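Local coordinates for L-lysine 6-monooxygenase involved in desferrioxamine biosynthesis (Erwinia amylovora CFBP1430, PDB 5O8R) that hydroxylates a primary amine of cadaverine, as an FAD- and NADPH-dependent N-hydroxylating monooxygenase, in the biosynthesis of the siderophore desferrioxamine, at the interface of chains A and B. Residues are numbered along the deposited sequence; one frame, centred on the assembly and turned at random. Chains: chain A/B, L-lysine 6-monooxygenase involved in desferrioxamine biosynthesis.

The interface of chains A and B. Residues chain A 235, 240, 243, 269-270; chain B 229-230, 232-233.
The guanidinium of B:Arg230 has the methyl CD2 of A:Leu270 over the centre of one face, 4.1 Å above the plane, the two side chains meeting tip to tip. The NE N-H points to the carboxylate of A:Glu235, the two flat groups standing 56° apart. This arginine-centred salt bridge belongs to a two-fold interface between copies of a flavin-dependent N-hydroxylating monooxygenase, and its twin recurs with the chains exchanged; whether this pairing persists in solution the structure alone does not show. NE of B:Arg230 gives its hydrogen to OE2 of A:Glu235 at 3.1 Å, 146° at the hydrogen, nearly in the guanidinium plane but from above that of the carboxylate. NH2 of B:Arg230 lies 3.7 Å from OE1 of A:Glu235. Within chain A both carboxylate oxygens of A:Glu235 are held through their anti lone pairs, OE2 by the hydroxyl OG1 of A:Thr240 at 2.8 Å and OE1 by the amide ND2 of A:Asn269 at 3.1 Å. This second shell fixes the carboxylate's rotation, and OE2 accepts from more than one donor, A:Thr240 OG1 and B:Arg230 NE among them, which probably favours the ionised form. A:Glu235 runs out extended, CG anti to the backbone N (chi1 -165°), while B:Arg230 bends at its third torsion, which brings NE toward the carboxylate. Its aliphatic stem crosses A:Met243 at about a right angle, methyl CE of A:Met243 3.5 Å from CG of B:Arg230, and CG2 of A:Thr240 packs on its CD. B:Tyr232, an NADP(+)-binding residue, brings CB within 4.1 Å of OE2 of A:Glu235, which suggests that the patch lies near the nucleotide site. Ring atom CD of B:Pro233 rests 3.5 Å from the carboxylate carbon CD of A:Glu235.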
# COMPACT_ATOMS: atom_id res chain seq x y z
N GLU A 235 1.99 10.99 -13.63
CA GLU A 235 0.70 11.20 -12.91
C GLU A 235 -0.27 10.05 -13.09
O GLU A 235 -0.88 9.91 -14.12
CB GLU A 235 0.01 12.50 -13.34
CG GLU A 235 -1.11 13.02 -12.44
CD GLU A 235 -1.39 14.52 -12.67
OE1 GLU A 235 -0.41 15.31 -12.75
OE2 GLU A 235 -2.57 14.94 -12.82
N THR A 240 -7.13 11.94 -13.44
CA THR A 240 -6.26 12.24 -14.61
C THR A 240 -6.15 11.13 -15.69
O THR A 240 -6.07 11.46 -16.86
CB THR A 240 -4.87 12.71 -14.17
OG1 THR A 240 -5.05 13.81 -13.28
CG2 THR A 240 -4.06 13.21 -15.34
N MET A 243 -8.27 11.40 -18.88
CA MET A 243 -7.79 12.08 -20.03
C MET A 243 -7.11 11.15 -21.04
O MET A 243 -6.70 11.61 -22.11
CB MET A 243 -6.81 13.15 -19.63
CG MET A 243 -7.27 14.17 -18.62
SD MET A 243 -5.86 15.29 -18.52
CE MET A 243 -6.72 16.86 -18.44
N ASN A 269 4.40 15.44 -17.69
CA ASN A 269 4.34 14.43 -16.59
C ASN A 269 3.16 13.43 -16.65
O ASN A 269 2.96 12.64 -15.70
CB ASN A 269 4.45 15.11 -15.18
CG ASN A 269 3.13 15.68 -14.64
OD1 ASN A 269 2.63 16.69 -15.14
ND2 ASN A 269 2.61 15.07 -13.58
N LEU A 270 2.41 13.46 -17.77
CA LEU A 270 1.29 12.56 -18.02
C LEU A 270 1.73 11.30 -18.79
O LEU A 270 1.08 10.25 -18.70
CB LEU A 270 0.18 13.29 -18.80
CG LEU A 270 -0.34 14.72 -18.51
CD1 LEU A 270 -1.84 14.73 -18.73
CD2 LEU A 270 -0.05 15.32 -17.14
N PRO B 229 -6.46 23.03 -14.67
CA PRO B 229 -6.50 22.10 -15.85
C PRO B 229 -6.93 20.67 -15.56
O PRO B 229 -7.51 20.01 -16.41
CB PRO B 229 -5.05 22.11 -16.34
CG PRO B 229 -4.25 22.47 -15.12
CD PRO B 229 -5.08 23.52 -14.45
N ARG B 230 -6.61 20.22 -14.35
CA ARG B 230 -6.86 18.88 -13.92
C ARG B 230 -7.12 18.82 -12.43
O ARG B 230 -6.74 19.72 -11.66
CB ARG B 230 -5.61 18.09 -14.12
CG ARG B 230 -5.11 17.99 -15.52
CD ARG B 230 -3.98 16.95 -15.55
NE ARG B 230 -2.87 17.37 -14.70
CZ ARG B 230 -2.01 18.35 -15.00
NH1 ARG B 230 -2.12 19.03 -16.16
NH2 ARG B 230 -1.06 18.66 -14.13
N TYR B 232 -5.50 17.71 -9.92
CA TYR B 232 -4.13 17.23 -9.76
C TYR B 232 -3.77 16.87 -8.36
O TYR B 232 -4.27 17.47 -7.40
CB TYR B 232 -3.04 18.13 -10.35
CG TYR B 232 -3.06 19.58 -9.97
CD1 TYR B 232 -2.88 19.99 -8.66
CD2 TYR B 232 -3.18 20.54 -10.95
CE1 TYR B 232 -2.89 21.35 -8.33
CE2 TYR B 232 -3.19 21.88 -10.64
CZ TYR B 232 -3.05 22.29 -9.34
OH TYR B 232 -3.08 23.64 -9.10
N PRO B 233 -2.86 15.92 -8.24
CA PRO B 233 -2.35 15.56 -6.95
C PRO B 233 -1.20 16.47 -6.50
O PRO B 233 -0.40 16.94 -7.30
CB PRO B 233 -1.85 14.14 -7.17
CG PRO B 233 -1.38 14.15 -8.60
CD PRO B 233 -2.34 15.05 -9.31